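PDB 4CCL: ribosomal protein uL16 3-hydroxylase from Escherichia coli, which hydroxylates an arginine of ribosomal protein uL16 at C3, using ferrous iron, 2-oxoglutarate and dioxygen, and works as a homodimer. Local coordinates for residues Q135-R140 / N194-S199; T77-L82 / F115-G120; R139-V144 / E188-E193; V23-F28 / E172-D177; Q84-W89 / L111-S116. One frame throughout, in Å; residues are numbered along the deposited sequence.

Interaction 1: Q135-R140 / N194-S199. With SO4 (sulfate ion), chain L.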
# COMPACT_ATOMS: atom_id res chain seq x y z
N GLN B 135 11.40 38.14 6.17
CA GLN B 135 10.97 39.39 5.56
C GLN B 135 12.04 39.94 4.62
O GLN B 135 13.20 40.11 5.02
CB GLN B 135 10.62 40.43 6.62
CG GLN B 135 10.19 41.78 6.05
CD GLN B 135 8.87 41.71 5.30
OE1 GLN B 135 7.91 41.11 5.78
NE2 GLN B 135 8.83 42.31 4.12
N GLY B 136 11.65 40.19 3.38
CA GLY B 136 12.49 40.82 2.38
C GLY B 136 12.18 42.30 2.29
O GLY B 136 11.86 42.93 3.30
N THR B 137 12.28 42.86 1.09
CA THR B 137 11.92 44.25 0.86
C THR B 137 10.49 44.53 1.29
O THR B 137 9.62 43.66 1.18
CB THR B 137 12.01 44.63 -0.64
OG1 THR B 137 10.98 43.95 -1.36
CG2 THR B 137 13.36 44.25 -1.22
N GLY B 138 10.25 45.73 1.80
CA GLY B 138 8.92 46.13 2.22
C GLY B 138 8.61 45.71 3.64
O GLY B 138 9.52 45.40 4.41
N ARG B 139 7.33 45.73 3.99
CA ARG B 139 6.90 45.35 5.33
C ARG B 139 5.56 44.61 5.32
O ARG B 139 4.70 44.87 4.48
CB ARG B 139 6.79 46.59 6.23
CG ARG B 139 8.12 47.23 6.60
CD ARG B 139 7.97 48.31 7.65
NE ARG B 139 6.91 49.25 7.33
CZ ARG B 139 5.80 49.40 8.04
NH1 ARG B 139 5.60 48.66 9.13
NH2 ARG B 139 4.88 50.29 7.67
N ARG B 140 5.40 43.69 6.26
CA ARG B 140 4.14 42.99 6.44
C ARG B 140 3.77 42.93 7.90
O ARG B 140 4.63 42.92 8.78
CB ARG B 140 4.22 41.56 5.89
CG ARG B 140 4.70 41.47 4.46
CD ARG B 140 4.56 40.07 3.92
NE ARG B 140 3.21 39.81 3.42
CZ ARG B 140 2.73 38.60 3.16
NH1 ARG B 140 3.49 37.53 3.38
NH2 ARG B 140 1.50 38.45 2.70
N ASN B 194 4.91 47.25 -0.34
CA ASN B 194 5.13 46.16 -1.29
C ASN B 194 6.14 45.20 -0.70
O ASN B 194 7.25 45.60 -0.34
CB ASN B 194 5.65 46.70 -2.62
CG ASN B 194 4.55 46.99 -3.62
OD1 ASN B 194 3.37 46.87 -3.31
ND2 ASN B 194 4.95 47.38 -4.83
N ALA B 195 5.79 43.92 -0.62
CA ALA B 195 6.55 43.00 0.21
C ALA B 195 6.99 41.70 -0.44
O ALA B 195 6.29 41.13 -1.28
CB ALA B 195 5.79 42.72 1.48
N MSE B 196 8.17 41.24 -0.03
CA MSE B 196 8.70 39.94 -0.43
C MSE B 196 8.94 39.08 0.80
O MSE B 196 9.62 39.50 1.74
CB MSE B 196 10.00 40.11 -1.22
CG MSE B 196 9.79 40.70 -2.61
SE MSE B 196 9.34 39.33 -3.93
CE MSE B 196 11.14 38.93 -4.56
N ASN B 197 8.38 37.88 0.81
CA ASN B 197 8.56 36.95 1.91
C ASN B 197 9.16 35.63 1.44
O ASN B 197 8.78 35.10 0.39
CB ASN B 197 7.23 36.69 2.64
CG ASN B 197 6.99 37.66 3.78
OD1 ASN B 197 6.22 37.37 4.69
ND2 ASN B 197 7.66 38.81 3.73
N TYR B 198 10.10 35.12 2.22
CA TYR B 198 10.79 33.89 1.86
C TYR B 198 10.53 32.84 2.93
O TYR B 198 11.07 32.92 4.03
CB TYR B 198 12.29 34.14 1.74
CG TYR B 198 12.63 35.29 0.82
CD1 TYR B 198 12.58 36.60 1.28
CD2 TYR B 198 12.99 35.07 -0.50
CE1 TYR B 198 12.88 37.66 0.45
CE2 TYR B 198 13.29 36.12 -1.34
CZ TYR B 198 13.23 37.42 -0.85
OH TYR B 198 13.53 38.47 -1.68
N SER B 199 9.75 31.83 2.58
CA SER B 199 9.41 30.78 3.52
C SER B 199 10.30 29.56 3.32
O SER B 199 10.26 28.92 2.26
CB SER B 199 7.93 30.41 3.40
OG SER B 199 7.10 31.52 3.73
S SO4 L . 2.92 34.03 2.63
O1 SO4 L . 4.34 34.31 2.52
O2 SO4 L . 2.72 32.78 3.37
O3 SO4 L . 2.25 35.10 3.35
O4 SO4 L . 2.36 33.90 1.29
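Asn197 joins two side chains of 135-140 through the two ends of its amide. Arg140 NH1 gives Asn197 OD1 a nearly straight bond of 3.0 Å (165° at the hydrogen); the oxygen lies in the guanidinium plane, while the donor stands well above the carbonyl plane, the two planes 76° apart. At the other end of the amide, Asn197 ND2 donates to Gln135 OE1 at 3.1 Å, again from above the acceptor's plane, and also to the backbone oxygen of Met196. That oxygen is gripped twice, since Gly136 N reaches it at 2.7 Å. Gln135, with CG anti to its backbone N (chi1 178°) and bent at chi2, also bonds Gly136 O through NE2. Met196 N donates to Thr137 O at 3.1 Å, a second backbone bond. Outward, Ala195 CB rests on Arg140 CG at 3.4 Å, Gly136 CA meets the rim of the Tyr198 ring at CE1, and Thr137 OG1 lies beside CG of selenomethionine Met196. Arg140 NH1 has a second acceptor, sulfate O3, at 2.7 Å, and Ser114 holds the same ion. Arg140 is an inferred substrate-binding residue; with Asn197 fixing one N-H edge in plane, its guanidinium is probably held in position to receive an anion, and the sulfate may mark the site of a carboxylate such as that of 2-oxoglutarate.

Interaction 2: T77-L82 / F115-G120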
# COMPACT_ATOMS: atom_id res chain seq x y z
N THR B 77 -3.63 46.72 -5.04
CA THR B 77 -4.03 46.29 -3.71
C THR B 77 -4.60 44.87 -3.65
O THR B 77 -5.03 44.30 -4.66
CB THR B 77 -5.06 47.30 -3.12
OG1 THR B 77 -4.82 47.49 -1.72
CG2 THR B 77 -6.49 46.82 -3.33
N ASN B 78 -4.57 44.29 -2.45
CA ASN B 78 -5.29 43.06 -2.12
C ASN B 78 -4.97 41.79 -2.93
O ASN B 78 -5.86 40.97 -3.16
CB ASN B 78 -6.80 43.31 -2.14
CG ASN B 78 -7.27 44.12 -0.95
OD1 ASN B 78 -6.57 44.24 0.06
ND2 ASN B 78 -8.47 44.68 -1.05
N TRP B 79 -3.72 41.62 -3.35
CA TRP B 79 -3.34 40.38 -4.02
C TRP B 79 -1.91 39.94 -3.73
O TRP B 79 -1.07 40.74 -3.31
CB TRP B 79 -3.57 40.47 -5.53
CG TRP B 79 -2.72 41.47 -6.24
CD1 TRP B 79 -3.03 42.77 -6.52
CD2 TRP B 79 -1.41 41.24 -6.79
NE1 TRP B 79 -1.99 43.37 -7.20
CE2 TRP B 79 -0.99 42.46 -7.38
CE3 TRP B 79 -0.56 40.14 -6.84
CZ2 TRP B 79 0.25 42.59 -8.00
CZ3 TRP B 79 0.67 40.28 -7.47
CH2 TRP B 79 1.06 41.50 -8.04
N SER B 80 -1.63 38.66 -3.95
CA SER B 80 -0.29 38.13 -3.74
C SER B 80 0.06 36.99 -4.70
O SER B 80 -0.77 36.14 -5.02
CB SER B 80 -0.11 37.67 -2.30
OG SER B 80 1.18 37.13 -2.08
N LEU B 81 1.32 36.99 -5.14
CA LEU B 81 1.85 35.94 -6.00
C LEU B 81 2.73 35.00 -5.19
O LEU B 81 3.69 35.43 -4.56
CB LEU B 81 2.66 36.55 -7.15
CG LEU B 81 3.48 35.58 -8.00
CD1 LEU B 81 2.58 34.55 -8.66
CD2 LEU B 81 4.31 36.33 -9.03
N LEU B 82 2.38 33.71 -5.20
CA LEU B 82 3.14 32.69 -4.49
C LEU B 82 3.83 31.73 -5.45
O LEU B 82 3.19 31.12 -6.29
CB LEU B 82 2.24 31.91 -3.54
CG LEU B 82 1.71 32.63 -2.29
CD1 LEU B 82 0.41 33.36 -2.57
CD2 LEU B 82 1.56 31.65 -1.14
N PHE B 115 5.23 37.51 -3.24
CA PHE B 115 5.23 38.96 -3.40
C PHE B 115 3.82 39.48 -3.21
O PHE B 115 2.89 39.04 -3.87
CB PHE B 115 5.74 39.37 -4.79
CG PHE B 115 5.53 40.83 -5.11
CD1 PHE B 115 6.32 41.81 -4.53
CD2 PHE B 115 4.52 41.22 -5.98
CE1 PHE B 115 6.12 43.15 -4.82
CE2 PHE B 115 4.32 42.55 -6.28
CZ PHE B 115 5.12 43.52 -5.70
N SER B 116 3.65 40.43 -2.29
CA SER B 116 2.33 40.97 -2.01
C SER B 116 2.28 42.50 -2.04
O SER B 116 3.12 43.18 -1.44
CB SER B 116 1.81 40.45 -0.67
OG SER B 116 2.77 40.61 0.36
N VAL B 117 1.29 43.03 -2.74
CA VAL B 117 0.98 44.46 -2.71
C VAL B 117 0.15 44.68 -1.44
O VAL B 117 -0.34 43.71 -0.87
CB VAL B 117 0.18 44.86 -3.96
CG1 VAL B 117 1.00 44.60 -5.21
CG2 VAL B 117 -1.13 44.10 -4.01
N PRO B 118 0.01 45.95 -0.98
CA PRO B 118 -0.69 46.21 0.28
C PRO B 118 -2.07 45.55 0.37
O PRO B 118 -2.87 45.64 -0.56
CB PRO B 118 -0.84 47.73 0.28
CG PRO B 118 0.35 48.20 -0.46
CD PRO B 118 0.63 47.17 -1.52
N GLY B 119 -2.33 44.90 1.50
CA GLY B 119 -3.56 44.14 1.68
C GLY B 119 -3.44 42.72 1.15
O GLY B 119 -4.25 41.86 1.48
N GLY B 120 -2.43 42.49 0.32
CA GLY B 120 -2.21 41.19 -0.28
C GLY B 120 -1.78 40.14 0.73
O GLY B 120 -1.00 40.43 1.64
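Val117 presses both methyls against the indole of Trp79: CG2 stands over the five-membered ring, 3.5 Å from its centroid and 17° off the normal, while CG1 reaches CZ2 at 3.5 Å. Trp79 CB starts out away from 115-120, but CG lies between the backbone N and the carbonyl carbon (chi1 65°), and the indole returns over Val117, its N-H bonded to Gly75 O. Further along, Trp79 CH2 meets the edge of the Phe115 ring, 3.9 Å from CE2, the planes inclined at 65°. At the turn, Pro118 O is gripped from opposite faces of its carbonyl plane by Thr77 OG1 and Asn78 N; the Asn78 bond, 2.9 Å long, is almost straight. The side chain of Asn78 brings OD1 to 3.4 Å from Gly119 CA, where a side chain on the glycine would collide with it. Val117 to Gly120 form a type II turn, closed by Gly120 N on Val117 O. Beyond the turn the backbones pair as antiparallel strands, Leu81 and Phe115 exchanging two N-H to O bonds of 2.9 Å each. Strand 79-83 lies between 108-116 and 51-57 in the large sheet; Pro37 and Leu40 of helix 37-45 pack on Phe115, Ala44 of that helix touches Leu81, and Leu53 and Ser55 of strand 51-57 touch Trp79.

Interaction 3: R139-V144 / E188-E193. With SO4 (sulfate ion), chain L.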
# COMPACT_ATOMS: atom_id res chain seq x y z
N ARG B 139 7.33 45.73 3.99
CA ARG B 139 6.90 45.35 5.33
C ARG B 139 5.56 44.61 5.32
O ARG B 139 4.70 44.87 4.48
CB ARG B 139 6.79 46.59 6.23
CG ARG B 139 8.12 47.23 6.60
CD ARG B 139 7.97 48.31 7.65
NE ARG B 139 6.91 49.25 7.33
CZ ARG B 139 5.80 49.40 8.04
NH1 ARG B 139 5.60 48.66 9.13
NH2 ARG B 139 4.88 50.29 7.67
N ARG B 140 5.40 43.69 6.26
CA ARG B 140 4.14 42.99 6.44
C ARG B 140 3.77 42.93 7.90
O ARG B 140 4.63 42.92 8.78
CB ARG B 140 4.22 41.56 5.89
CG ARG B 140 4.70 41.47 4.46
CD ARG B 140 4.56 40.07 3.92
NE ARG B 140 3.21 39.81 3.42
CZ ARG B 140 2.73 38.60 3.16
NH1 ARG B 140 3.49 37.53 3.38
NH2 ARG B 140 1.50 38.45 2.70
N ARG B 141 2.47 42.89 8.16
CA ARG B 141 1.96 42.61 9.48
C ARG B 141 1.74 41.11 9.58
O ARG B 141 1.00 40.54 8.77
CB ARG B 141 0.66 43.36 9.73
CG ARG B 141 0.05 43.11 11.10
CD ARG B 141 -1.29 43.82 11.22
NE ARG B 141 -1.91 43.61 12.52
CZ ARG B 141 -3.12 44.07 12.84
NH1 ARG B 141 -3.83 44.74 11.94
NH2 ARG B 141 -3.63 43.84 14.04
N TRP B 142 2.41 40.49 10.54
CA TRP B 142 2.26 39.07 10.82
C TRP B 142 1.61 38.84 12.18
O TRP B 142 1.95 39.50 13.17
CB TRP B 142 3.60 38.34 10.73
CG TRP B 142 3.93 37.89 9.35
CD1 TRP B 142 4.80 38.48 8.49
CD2 TRP B 142 3.36 36.76 8.66
NE1 TRP B 142 4.82 37.78 7.30
CE2 TRP B 142 3.97 36.74 7.38
CE3 TRP B 142 2.43 35.79 9.00
CZ2 TRP B 142 3.64 35.76 6.44
CZ3 TRP B 142 2.11 34.82 8.06
CH2 TRP B 142 2.72 34.82 6.80
N ARG B 143 0.67 37.90 12.19
CA ARG B 143 -0.09 37.54 13.36
C ARG B 143 -0.08 36.03 13.54
O ARG B 143 -0.28 35.28 12.58
CB ARG B 143 -1.53 38.06 13.25
CG ARG B 143 -1.63 39.58 13.15
CD ARG B 143 -3.07 40.05 12.97
NE ARG B 143 -3.90 39.75 14.13
CZ ARG B 143 -4.80 38.77 14.17
NH1 ARG B 143 -4.99 38.00 13.11
NH2 ARG B 143 -5.51 38.57 15.27
N VAL B 144 0.18 35.58 14.76
CA VAL B 144 0.14 34.17 15.09
C VAL B 144 -0.72 33.96 16.33
O VAL B 144 -0.54 34.64 17.34
CB VAL B 144 1.55 33.60 15.37
CG1 VAL B 144 1.49 32.08 15.46
CG2 VAL B 144 2.52 34.04 14.29
N GLU B 188 -1.47 34.47 10.06
CA GLU B 188 -1.92 35.25 8.92
C GLU B 188 -0.97 36.41 8.78
O GLU B 188 -0.50 36.94 9.77
CB GLU B 188 -3.33 35.77 9.17
CG GLU B 188 -3.85 36.69 8.08
CD GLU B 188 -5.24 37.21 8.36
OE1 GLU B 188 -5.62 37.28 9.55
OE2 GLU B 188 -5.96 37.55 7.40
N GLY B 189 -0.71 36.84 7.55
CA GLY B 189 0.08 38.03 7.38
C GLY B 189 -0.26 38.73 6.09
O GLY B 189 -0.69 38.10 5.12
N TYR B 190 -0.04 40.04 6.06
CA TYR B 190 -0.42 40.83 4.90
C TYR B 190 0.47 42.04 4.71
O TYR B 190 0.99 42.60 5.68
CB TYR B 190 -1.91 41.23 4.96
CG TYR B 190 -2.28 42.21 6.05
CD1 TYR B 190 -2.16 43.58 5.85
CD2 TYR B 190 -2.77 41.77 7.28
CE1 TYR B 190 -2.50 44.48 6.84
CE2 TYR B 190 -3.12 42.66 8.27
CZ TYR B 190 -2.98 44.02 8.05
OH TYR B 190 -3.32 44.92 9.03
N ALA B 191 0.66 42.44 3.46
CA ALA B 191 1.59 43.51 3.14
C ALA B 191 1.08 44.88 3.58
O ALA B 191 -0.09 45.20 3.44
CB ALA B 191 1.88 43.51 1.64
N LEU B 192 1.99 45.67 4.14
CA LEU B 192 1.74 47.08 4.40
C LEU B 192 2.31 47.84 3.20
O LEU B 192 1.57 48.49 2.46
CB LEU B 192 2.38 47.52 5.72
CG LEU B 192 1.85 46.77 6.94
CD1 LEU B 192 2.34 47.40 8.24
CD2 LEU B 192 0.33 46.70 6.92
N GLU B 193 3.63 47.75 3.03
CA GLU B 193 4.24 48.22 1.80
C GLU B 193 4.40 47.02 0.87
O GLU B 193 4.03 45.91 1.23
CB GLU B 193 5.59 48.90 2.08
CG GLU B 193 5.48 50.26 2.76
CD GLU B 193 5.70 50.18 4.26
OE1 GLU B 193 6.85 49.94 4.68
OE2 GLU B 193 4.72 50.36 5.02
S SO4 L . 2.92 34.03 2.63
O1 SO4 L . 4.34 34.31 2.52
O2 SO4 L . 2.72 32.78 3.37
O3 SO4 L . 2.25 35.10 3.35
O4 SO4 L . 2.36 33.90 1.29
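Trp142 lays one face of its indole over Gly189, whose CA sits 3.7 Å from the centroid of the six-membered ring; a CB there would run into it. The indole N-H is taken by Asn197 OD1. On the opposite face of the sheet Arg141, extended from CG to NE, runs beside Tyr190: its CB lies over the phenol ring, and NH1 bonds the OH at 3.0 Å, while NH2 is paired with Asp170. At the loop end Arg139, bent at chi3 (-49°), pairs with Glu172 through NH1, and Leu192 CB covers one face of its guanidinium. In one of two Glu193 conformers, NE also reaches OE1 at 2.7 Å and NH2 makes a weak bond to OE2, so this pairing is uncertain. An alanine in place of Arg139 would probably leave Glu172, and Glu193 in that conformer, without this cation and uncover Leu192. Strands 140-144 and 188-191 run antiparallel, their axes 4.5 Å apart at closest, with paired bonds at Arg141-Tyr190 and Arg143-Glu188. This is the small sheet of the double-stranded beta-helix (cupin) core of a JmjC oxygenase, Arg140 and Trp142 facing the sulfate and His187, an iron ligand, just before Glu188.

Interaction 4: V23-F28 / E172-D177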
# COMPACT_ATOMS: atom_id res chain seq x y z
N VAL B 23 9.48 35.61 16.87
CA VAL B 23 9.96 36.57 15.89
C VAL B 23 11.43 36.77 16.17
O VAL B 23 11.82 37.20 17.25
CB VAL B 23 9.24 37.93 15.99
CG1 VAL B 23 9.87 38.92 15.03
CG2 VAL B 23 7.76 37.77 15.71
N LEU B 24 12.27 36.43 15.19
CA LEU B 24 13.69 36.64 15.35
C LEU B 24 14.02 37.92 14.61
O LEU B 24 13.99 37.96 13.37
CB LEU B 24 14.46 35.46 14.75
CG LEU B 24 13.99 34.07 15.18
CD1 LEU B 24 14.53 33.00 14.25
CD2 LEU B 24 14.38 33.78 16.62
N LYS B 25 14.33 38.96 15.36
CA LYS B 25 14.53 40.28 14.79
C LYS B 25 15.95 40.38 14.25
O LYS B 25 16.90 39.97 14.93
CB LYS B 25 14.30 41.37 15.84
CG LYS B 25 12.89 41.41 16.42
CD LYS B 25 12.15 42.68 16.02
CE LYS B 25 11.51 42.56 14.65
NZ LYS B 25 11.00 43.87 14.17
N ARG B 26 16.08 40.90 13.04
CA ARG B 26 17.37 41.02 12.36
C ARG B 26 18.08 39.67 12.31
O ARG B 26 19.27 39.57 12.60
CB ARG B 26 18.27 42.04 13.06
CG ARG B 26 17.63 43.41 13.25
CD ARG B 26 17.97 44.37 12.12
NE ARG B 26 18.51 45.62 12.63
CZ ARG B 26 19.74 46.05 12.41
NH1 ARG B 26 20.58 45.34 11.67
NH2 ARG B 26 20.15 47.21 12.92
N GLY B 27 17.33 38.62 11.96
CA GLY B 27 17.90 37.30 11.77
C GLY B 27 19.01 37.40 10.75
O GLY B 27 20.08 36.79 10.91
N PHE B 28 18.76 38.17 9.71
CA PHE B 28 19.79 38.56 8.76
C PHE B 28 20.05 40.06 8.89
O PHE B 28 19.12 40.86 8.84
CB PHE B 28 19.37 38.23 7.33
CG PHE B 28 19.23 36.76 7.07
CD1 PHE B 28 20.35 35.96 6.93
CD2 PHE B 28 17.98 36.18 6.96
CE1 PHE B 28 20.22 34.61 6.68
CE2 PHE B 28 17.85 34.83 6.71
CZ PHE B 28 18.97 34.04 6.58
N GLU B 172 4.98 43.99 13.03
CA GLU B 172 5.36 44.39 11.68
C GLU B 172 6.81 43.99 11.44
O GLU B 172 7.70 44.38 12.20
CB GLU B 172 5.22 45.90 11.51
CG GLU B 172 3.82 46.42 11.77
CD GLU B 172 3.79 47.94 11.85
OE1 GLU B 172 4.85 48.55 12.09
OE2 GLU B 172 2.70 48.52 11.65
N LEU B 173 7.05 43.23 10.38
CA LEU B 173 8.38 42.69 10.12
C LEU B 173 9.22 43.57 9.20
O LEU B 173 8.80 43.92 8.10
CB LEU B 173 8.29 41.26 9.58
CG LEU B 173 8.37 40.11 10.59
CD1 LEU B 173 7.52 40.38 11.82
CD2 LEU B 173 7.97 38.79 9.95
N GLU B 174 10.40 43.93 9.68
CA GLU B 174 11.35 44.70 8.89
C GLU B 174 12.20 43.71 8.09
O GLU B 174 12.30 42.55 8.47
CB GLU B 174 12.22 45.56 9.81
CG GLU B 174 11.46 46.25 10.94
CD GLU B 174 10.66 47.46 10.49
OE1 GLU B 174 10.57 47.70 9.27
OE2 GLU B 174 10.13 48.18 11.36
N PRO B 175 12.80 44.16 6.98
CA PRO B 175 13.68 43.27 6.21
C PRO B 175 14.79 42.67 7.06
O PRO B 175 15.48 43.39 7.78
CB PRO B 175 14.27 44.20 5.13
CG PRO B 175 13.95 45.60 5.58
CD PRO B 175 12.67 45.49 6.34
N GLY B 176 14.96 41.36 6.97
CA GLY B 176 15.94 40.65 7.77
C GLY B 176 15.31 39.89 8.93
O GLY B 176 15.93 38.98 9.49
N ASP B 177 14.09 40.27 9.30
CA ASP B 177 13.37 39.61 10.38
C ASP B 177 12.88 38.23 9.95
O ASP B 177 12.56 38.00 8.78
CB ASP B 177 12.20 40.46 10.86
CG ASP B 177 12.63 41.79 11.42
OD1 ASP B 177 13.78 41.90 11.91
OD2 ASP B 177 11.82 42.74 11.37
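Asp177 OD1 takes Arg26 N at 2.8 Å in a nearly straight bond (174° at the hydrogen), met almost along the C-O axis. The second oxygen, OD2, is approached from above the carboxylate plane by Lys25 NZ, a salt bridge of 3.1 Å; the backbone N of Glu174, in the same loop as Asp177, lies on the opposite face, too close for that bond to be trusted. Asp177 CG, anti to its carbonyl carbon (chi1 -62°), comes within 3.5 Å of Lys25 CE. Lys25 bends at chi2 and chi3, and its CE also packs against OD2, at 3.3 Å. An alanine in place of Asp177 would probably leave the Lys25 ammonium and the Arg26 N-H without this acceptor, and so slacken the grip of one turn on the other. Two type II turns face each other here, Leu24 to Gly27 and Glu174 to Asp177, at an edge of the JmjC barrel where strand 22-24 pairs with 178-181. Phe28 N donates in plane, on a lone pair, to Gly176 O at 3.0 Å. Gly176 has backbone angles that suit glycine, and a CB there would strike Phe28 O. Val23 CG1 touches Leu173 CD1 at 4.2 Å, and Leu179 of strand 178-181 touches both side chains.

Interaction 5: Q84-W89 / L111-S116. With SO4 (sulfate ion), chain L.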
# COMPACT_ATOMS: atom_id res chain seq x y z
N GLN B 84 6.37 28.36 -5.59
CA GLN B 84 6.96 27.23 -4.86
C GLN B 84 8.36 26.90 -5.33
O GLN B 84 8.67 27.03 -6.52
CB GLN B 84 6.07 25.99 -5.02
CG GLN B 84 4.66 26.15 -4.51
CD GLN B 84 4.57 26.03 -3.00
OE1 GLN B 84 5.39 25.36 -2.37
NE2 GLN B 84 3.57 26.68 -2.42
N ALA B 85 9.21 26.46 -4.40
CA ALA B 85 10.52 25.89 -4.70
C ALA B 85 11.40 26.74 -5.62
O ALA B 85 11.92 26.25 -6.62
CB ALA B 85 10.37 24.48 -5.27
N VAL B 86 11.56 28.02 -5.29
CA VAL B 86 12.37 28.93 -6.09
C VAL B 86 13.84 28.49 -6.10
O VAL B 86 14.55 28.68 -7.09
CB VAL B 86 12.26 30.38 -5.59
CG1 VAL B 86 13.19 31.31 -6.35
CG2 VAL B 86 10.82 30.87 -5.70
N ASN B 87 14.26 27.84 -5.02
CA ASN B 87 15.64 27.38 -4.89
C ASN B 87 16.03 26.37 -5.97
O ASN B 87 17.21 26.09 -6.17
CB ASN B 87 15.89 26.79 -3.50
CG ASN B 87 14.87 25.74 -3.11
OD1 ASN B 87 13.67 25.99 -3.16
ND2 ASN B 87 15.35 24.57 -2.73
N HIS B 88 15.03 25.84 -6.66
CA HIS B 88 15.27 24.96 -7.80
C HIS B 88 15.74 25.77 -9.02
O HIS B 88 16.72 25.40 -9.67
CB HIS B 88 14.01 24.16 -8.16
CG HIS B 88 13.60 23.17 -7.11
ND1 HIS B 88 12.68 22.17 -7.34
CD2 HIS B 88 13.99 23.03 -5.81
CE1 HIS B 88 12.52 21.46 -6.24
NE2 HIS B 88 13.30 21.96 -5.30
N TRP B 89 15.03 26.86 -9.32
CA TRP B 89 15.29 27.62 -10.53
C TRP B 89 16.20 28.85 -10.37
O TRP B 89 16.55 29.49 -11.36
CB TRP B 89 13.95 28.05 -11.14
CG TRP B 89 12.87 27.04 -10.88
CD1 TRP B 89 11.99 27.03 -9.84
CD2 TRP B 89 12.57 25.89 -11.67
NE1 TRP B 89 11.16 25.94 -9.93
CE2 TRP B 89 11.49 25.22 -11.06
CE3 TRP B 89 13.10 25.35 -12.85
CZ2 TRP B 89 10.94 24.06 -11.57
CZ3 TRP B 89 12.55 24.19 -13.36
CH2 TRP B 89 11.48 23.55 -12.72
N LEU B 111 12.18 26.36 -0.57
CA LEU B 111 12.01 27.80 -0.37
C LEU B 111 10.89 28.33 -1.26
O LEU B 111 11.02 28.34 -2.49
CB LEU B 111 13.33 28.51 -0.70
CG LEU B 111 13.64 29.94 -0.22
CD1 LEU B 111 12.78 31.00 -0.87
CD2 LEU B 111 13.53 30.04 1.29
N MSE B 112 9.80 28.79 -0.66
CA MSE B 112 8.73 29.39 -1.45
C MSE B 112 8.68 30.90 -1.22
O MSE B 112 8.79 31.37 -0.09
CB MSE B 112 7.37 28.72 -1.18
CG MSE B 112 6.51 29.37 -0.09
SE MSE B 112 5.38 30.84 -0.74
CE MSE B 112 4.50 31.27 0.94
N ILE B 113 8.53 31.66 -2.30
CA ILE B 113 8.56 33.12 -2.21
C ILE B 113 7.19 33.72 -2.50
O ILE B 113 6.50 33.29 -3.42
CB ILE B 113 9.58 33.73 -3.19
CG1 ILE B 113 10.97 33.17 -2.93
CG2 ILE B 113 9.60 35.25 -3.09
CD1 ILE B 113 12.05 33.74 -3.82
N SER B 114 6.79 34.72 -1.72
CA SER B 114 5.56 35.44 -2.02
C SER B 114 5.81 36.94 -2.19
O SER B 114 6.52 37.55 -1.39
CB SER B 114 4.50 35.20 -0.93
OG SER B 114 4.84 35.86 0.28
N PHE B 115 5.23 37.51 -3.24
CA PHE B 115 5.23 38.96 -3.40
C PHE B 115 3.82 39.48 -3.21
O PHE B 115 2.89 39.04 -3.87
CB PHE B 115 5.74 39.37 -4.79
CG PHE B 115 5.53 40.83 -5.11
CD1 PHE B 115 6.32 41.81 -4.53
CD2 PHE B 115 4.52 41.22 -5.98
CE1 PHE B 115 6.12 43.15 -4.82
CE2 PHE B 115 4.32 42.55 -6.28
CZ PHE B 115 5.12 43.52 -5.70
N SER B 116 3.65 40.43 -2.29
CA SER B 116 2.33 40.97 -2.01
C SER B 116 2.28 42.50 -2.04
O SER B 116 3.12 43.18 -1.44
CB SER B 116 1.81 40.45 -0.67
OG SER B 116 2.77 40.61 0.36
S SO4 L . 2.92 34.03 2.63
O1 SO4 L . 4.34 34.31 2.52
O2 SO4 L . 2.72 32.78 3.37
O3 SO4 L . 2.25 35.10 3.35
O4 SO4 L . 2.36 33.90 1.29
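Val86 and Ile113 cross at about a right angle, the valine CG2 touching both CG1 and CD1 of the isoleucine at 3.6 Å. Val86 CG1 is anti to its backbone N (chi1 175°) and meets the same CD1 at 3.7 Å, so the end of Ile113 is met by both methyls. Asn87 crosses Leu111 obliquely: its OD1 takes the Leu111 N-H at 3.0 Å, with the donor above the amide carbonyl plane, and lies 3.5 Å from Leu111 CB. Its other end, ND2, is bonded to Asp110. Val86 N donates to Leu111 O at 2.9 Å, and CB of selenomethionine Met112 touches Gln84 CA. Thr93 of helix 91-94 touches Val86, Leu111 and Ile113. Leu111 thus has both its backbone N-H and its carbonyl bonded to the loosely formed helix at about 86-89, in a buried setting beside apolar side chains. Polar fixing and apolar contact together tie this helix to strand 108-116, which probably presents Ser114, an inferred substrate-binding residue, to the pocket: its OG holds sulfate O1 at 2.8 Å.

In the fold
Interactions 1, 2, 4 and 5 all reach the large antiparallel sheet, and interaction 3 lies in the small three-stranded one; interaction 4 reaches both sheets, through 22-24 and 167-173. Together they join the two sheets of the JmjC fold and its flanking turns and helix. Interactions 2 and 5 share strand 108-116, their centres about 15 Å apart. Strand 195-202 of interaction 1 pairs with it, through Ala195 and Ser116. Interactions 1 and 3 share Arg139 and Arg140, with centres about 9 Å apart, and Asn197 binds Trp142 between them. Along the chain, interactions 2 and 5 are nested inside the loop that interaction 4 closes, and interactions 1 and 3 cross interaction 4. Interactions 1, 3 and 5 all touch the sulfate, so both sheets contribute to one pocket.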